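Local coordinates for protein acetyltransferase PA1377 (Pseudomonas aeruginosa, PDB 2VI7) that probably acts as an N-acetyltransferase of the GCN5-related (GNAT) family, at residues 11-16 / 60-65; 71-76 / 108-113. All coordinates share one frame; numbering follows the deposited sequence. Where two conformers were deposited one is given.

Overall arrangement
Contacts 1 and 2 hold adjacent strands of one sheet, with centres about 11 Å apart. Contact 1 (11-16 with 60-65) is partly buried: strand 8-12 pairs with strand 58-65 through backbone hydrogen bonds, while exposed Arg12 contrasts with buried Tyr13. Contact 2 (71-76 with 108-113) is closer to the centre of the chain and rests on apolar side chains, joining strand 68-77 to helix 102-117. The two meet directly: Ala63 N approaches Gly71 O at 2.7 Å, a probable hydrogen bond between neighbouring strands, and Leu61 CD1 lies 3.7 Å from Leu110 CD2, which brings strand 58-65 under the same helix.

Contact 1. Residues 11-16 / 60-65; sequences ERYSER and ILVALH
Ile60 O is gripped by Tyr13 N at 2.9 Å in a bond whose N-H points straight at the oxygen (180°), although the donor stands 35° out of the carbonyl plane. The same oxygen receives a CA-H contact from Arg12 and the side of its aliphatic chain, with Arg12 CD 3.3 Å from Ile60 O. That approach follows from the bend at chi2 (67°), which folds CD back over the strand although the side chain sets out away from it. Two residues back along the first segment, Glu11 and Val62 form an antiparallel hydrogen-bonded pair, with Val62 N to Glu11 O at 3.0 Å and Glu11 N to Val62 O at 3.1 Å. Glu11 O also takes the CA-H of Leu61, and Val62 CG2 presses on it at 3.1 Å, a tight approach. Between these bonded positions Arg12 and Leu61 make a non-hydrogen-bonded pair whose side chains diverge.

The apolar part lies on the face that carries Glu11 and Val62, where Tyr13 and Ile60 also meet. Tyr13 and Ile60 run side by side, pointing the same way, and touch through Tyr13 CB and Ile60 CG2 at 3.5 Å; Tyr13 CD1 meets Val62 CG1 more loosely, at 4.0 Å. The Tyr13 side chain also touches Val18 and Leu21 of helix 18-25. Leu64 CD1 reaches the Glu11 carboxylate carbon CD at 3.7 Å, the two side chains crossing at about a right angle, while Glu11 OE1 accepts weak, bent bonds from NH1 and NH2 of Arg16 within a salt bridge.

After Arg12 the chain leaves strand 8-12 and heads for helix 18-25. This antiparallel pairing of the first two strands, with helices in the connection between them, is characteristic of the N-terminal part of the GNAT fold.

Contact 2. Residues 71-76 / 108-113; sequences GSASLE and GELLDI
Leu110 CG lies anti to its own carbonyl carbon (chi1 -70°), and Leu75 CG lies anti to its backbone N (chi1 171°); these torsions set the direction of each CG, and the methyls beyond make most of the contact between helix 102-117 and strand 68-77. The fork of Leu110 spans two strand residues that share a face: CD1 rests on Ala73 CB at 3.6 Å, and CD2 lies 4.0 Å from Leu75 CB. Between them CD1 also comes within 3.9 Å of Ser74 N, so the fork sits close over the strand backbone. In return, Leu75 CD2 reaches the helix backbone at Leu110 O, 3.4 Å away, and approaches Ile113 CG2 more loosely at 4.4 Å.

The segment axes run nearly parallel, at 18°, with a closest approach of 8.9 Å. The side-chain contacts are apolar, with Leu75 CD2 and Leu110 CD1 also touching backbone polar atoms; no hydrogen bond joins the two segments. Ala73 and Leu75 point toward the helix, whereas Ser74 between them points away, the alternation expected of an extended strand. Leu75 extends the apolar cluster to Ala114 and Met118.

Helix 102-117 connects strand 86-95 to the parallel strand 122-128 in a beta-alpha-beta crossover. Its packing on the central sheet is typical of the GNAT fold, in which the corresponding helix follows the acetyl-CoA pyrophosphate-binding loop.

Contact 1. Residues 11-16 / 60-65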
# COMPACT_ATOMS: atom_id res chain seq x y z
N GLU A 11 2.01 -16.05 20.06
CA GLU A 11 3.18 -16.72 19.53
C GLU A 11 3.42 -16.32 18.09
O GLU A 11 2.50 -15.91 17.39
CB GLU A 11 3.00 -18.24 19.63
CG GLU A 11 3.29 -18.78 21.03
CD GLU A 11 3.07 -20.28 21.14
OE1 GLU A 11 3.27 -20.99 20.11
OE2 GLU A 11 2.70 -20.74 22.25
N ARG A 12 4.68 -16.41 17.68
CA ARG A 12 5.06 -16.08 16.32
C ARG A 12 4.46 -17.11 15.35
O ARG A 12 4.60 -18.33 15.54
CB ARG A 12 6.58 -16.05 16.19
CG ARG A 12 7.13 -15.74 14.80
CD ARG A 12 6.83 -14.32 14.37
NE ARG A 12 7.41 -14.02 13.06
CZ ARG A 12 8.62 -13.50 12.87
NH1 ARG A 12 9.40 -13.20 13.90
NH2 ARG A 12 9.06 -13.27 11.64
N TYR A 13 3.79 -16.61 14.33
CA TYR A 13 3.17 -17.48 13.34
C TYR A 13 4.21 -18.30 12.60
O TYR A 13 5.08 -17.76 11.90
CB TYR A 13 2.36 -16.65 12.34
CG TYR A 13 1.83 -17.44 11.16
CD1 TYR A 13 0.95 -18.51 11.35
CD2 TYR A 13 2.18 -17.12 9.86
CE1 TYR A 13 0.44 -19.23 10.27
CE2 TYR A 13 1.68 -17.82 8.77
CZ TYR A 13 0.81 -18.87 8.98
OH TYR A 13 0.30 -19.55 7.89
N SER A 14 4.12 -19.62 12.75
CA SER A 14 5.02 -20.56 12.10
C SER A 14 4.23 -21.76 11.56
O SER A 14 3.03 -21.88 11.82
CB SER A 14 6.11 -21.03 13.07
OG SER A 14 5.56 -21.53 14.27
N GLU A 15 4.91 -22.62 10.80
CA GLU A 15 4.28 -23.79 10.20
C GLU A 15 3.33 -24.56 11.09
O GLU A 15 2.28 -25.04 10.64
N ARG A 16 3.70 -24.67 12.37
CA ARG A 16 2.88 -25.38 13.34
C ARG A 16 1.46 -24.83 13.40
O ARG A 16 0.52 -25.55 13.71
CB ARG A 16 3.49 -25.26 14.74
CG ARG A 16 4.99 -24.99 14.78
CD ARG A 16 5.36 -24.24 16.05
NE ARG A 16 4.28 -24.37 17.02
CZ ARG A 16 4.25 -23.78 18.21
NH1 ARG A 16 5.25 -23.00 18.60
NH2 ARG A 16 3.21 -23.96 19.01
N ILE A 60 4.33 -11.59 12.40
CA ILE A 60 2.97 -12.09 12.40
C ILE A 60 2.76 -12.87 13.68
O ILE A 60 3.55 -13.75 14.03
CB ILE A 60 2.70 -12.99 11.17
CG1 ILE A 60 2.93 -12.19 9.89
CG2 ILE A 60 1.25 -13.49 11.20
CD1 ILE A 60 2.98 -13.05 8.67
N LEU A 61 1.70 -12.51 14.40
CA LEU A 61 1.37 -13.16 15.65
C LEU A 61 0.03 -13.88 15.56
O LEU A 61 -0.84 -13.51 14.77
CB LEU A 61 1.28 -12.14 16.79
CG LEU A 61 2.55 -11.43 17.26
CD1 LEU A 61 2.16 -10.43 18.34
CD2 LEU A 61 3.57 -12.43 17.78
N VAL A 62 -0.10 -14.92 16.36
CA VAL A 62 -1.33 -15.69 16.43
C VAL A 62 -1.67 -15.74 17.90
O VAL A 62 -0.78 -15.90 18.73
CB VAL A 62 -1.15 -17.12 15.91
CG1 VAL A 62 -1.16 -17.11 14.39
CG2 VAL A 62 0.15 -17.71 16.43
N ALA A 63 -2.94 -15.56 18.22
CA ALA A 63 -3.41 -15.61 19.59
C ALA A 63 -3.93 -17.02 19.76
O ALA A 63 -4.73 -17.48 18.95
CB ALA A 63 -4.51 -14.61 19.81
N LEU A 64 -3.48 -17.70 20.81
CA LEU A 64 -3.88 -19.08 21.08
C LEU A 64 -4.59 -19.29 22.41
O LEU A 64 -4.27 -18.64 23.42
CB LEU A 64 -2.65 -19.98 21.05
CG LEU A 64 -1.77 -19.97 19.81
CD1 LEU A 64 -0.45 -20.64 20.12
CD2 LEU A 64 -2.46 -20.67 18.68
N HIS A 65 -5.54 -20.20 22.41
CA HIS A 65 -6.26 -20.58 23.61
C HIS A 65 -6.35 -22.09 23.54
O HIS A 65 -6.95 -22.63 22.60
CB HIS A 65 -7.67 -20.01 23.65
CG HIS A 65 -8.46 -20.48 24.83
ND1 HIS A 65 -8.10 -20.17 26.12
CD2 HIS A 65 -9.55 -21.28 24.92
CE1 HIS A 65 -8.94 -20.76 26.96
NE2 HIS A 65 -9.82 -21.44 26.26

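Contact 2. Residues 71-76 / 108-113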
# COMPACT_ATOMS: atom_id res chain seq x y z
N GLY A 71 -7.10 -15.88 16.95
CA GLY A 71 -6.84 -14.53 16.49
C GLY A 71 -5.48 -14.35 15.86
O GLY A 71 -4.58 -15.15 16.04
N SER A 72 -5.33 -13.27 15.11
CA SER A 72 -4.07 -13.01 14.44
C SER A 72 -3.94 -11.55 14.04
O SER A 72 -4.94 -10.84 13.91
CB SER A 72 -3.96 -13.90 13.21
OG SER A 72 -2.72 -13.70 12.58
N ALA A 73 -2.70 -11.10 13.86
CA ALA A 73 -2.40 -9.73 13.46
C ALA A 73 -0.94 -9.67 13.03
O ALA A 73 -0.12 -10.45 13.50
CB ALA A 73 -2.65 -8.77 14.63
N SER A 74 -0.62 -8.75 12.12
CA SER A 74 0.74 -8.64 11.64
C SER A 74 1.21 -7.19 11.53
O SER A 74 0.43 -6.28 11.25
CB SER A 74 0.85 -9.30 10.26
OG SER A 74 0.06 -8.60 9.32
N LEU A 75 2.51 -7.01 11.76
CA LEU A 75 3.16 -5.70 11.68
C LEU A 75 4.29 -5.84 10.67
O LEU A 75 5.10 -6.75 10.76
CB LEU A 75 3.75 -5.30 13.04
CG LEU A 75 4.64 -4.05 13.06
CD1 LEU A 75 3.84 -2.82 12.61
CD2 LEU A 75 5.20 -3.84 14.46
N GLU A 76 4.33 -4.94 9.69
CA GLU A 76 5.37 -4.96 8.68
C GLU A 76 6.00 -3.59 8.43
O GLU A 76 5.35 -2.65 7.97
CB GLU A 76 4.83 -5.54 7.36
CG GLU A 76 5.79 -5.38 6.20
CD GLU A 76 5.31 -6.05 4.94
OE1 GLU A 76 4.09 -6.23 4.79
OE2 GLU A 76 6.16 -6.40 4.08
N GLY A 108 -1.80 -4.53 21.29
CA GLY A 108 -0.91 -3.96 22.28
C GLY A 108 0.49 -4.52 22.14
O GLY A 108 1.47 -3.81 22.28
N GLU A 109 0.57 -5.81 21.81
CA GLU A 109 1.86 -6.47 21.66
C GLU A 109 2.59 -6.09 20.38
O GLU A 109 3.81 -6.01 20.38
CB GLU A 109 1.67 -7.99 21.72
CG GLU A 109 2.96 -8.77 21.89
CD GLU A 109 3.36 -8.92 23.35
OE1 GLU A 109 2.73 -8.26 24.21
OE2 GLU A 109 4.31 -9.69 23.63
N LEU A 110 1.86 -5.87 19.28
CA LEU A 110 2.50 -5.47 18.03
C LEU A 110 3.06 -4.06 18.19
O LEU A 110 4.10 -3.73 17.63
CB LEU A 110 1.50 -5.46 16.87
CG LEU A 110 0.94 -6.77 16.31
CD1 LEU A 110 0.03 -6.44 15.15
CD2 LEU A 110 2.06 -7.66 15.83
N LEU A 111 2.35 -3.23 18.96
CA LEU A 111 2.75 -1.86 19.21
C LEU A 111 3.95 -1.78 20.14
O LEU A 111 4.71 -0.82 20.08
CB LEU A 111 1.57 -1.07 19.79
CG LEU A 111 0.40 -0.92 18.82
CD1 LEU A 111 -0.71 -0.11 19.46
CD2 LEU A 111 0.90 -0.25 17.55
N ASP A 112 4.10 -2.79 20.99
CA ASP A 112 5.24 -2.86 21.90
C ASP A 112 6.48 -3.10 21.03
O ASP A 112 7.53 -2.49 21.22
CB ASP A 112 5.09 -4.02 22.89
CG ASP A 112 6.34 -4.22 23.76
OD1 ASP A 112 6.81 -5.38 23.91
OD2 ASP A 112 6.85 -3.22 24.30
N ILE A 113 6.34 -4.00 20.06
CA ILE A 113 7.42 -4.33 19.14
C ILE A 113 7.75 -3.12 18.27
O ILE A 113 8.92 -2.81 18.04
CB ILE A 113 7.03 -5.49 18.20
CG1 ILE A 113 6.79 -6.77 19.01
CG2 ILE A 113 8.11 -5.70 17.16
CD1 ILE A 113 8.00 -7.27 19.76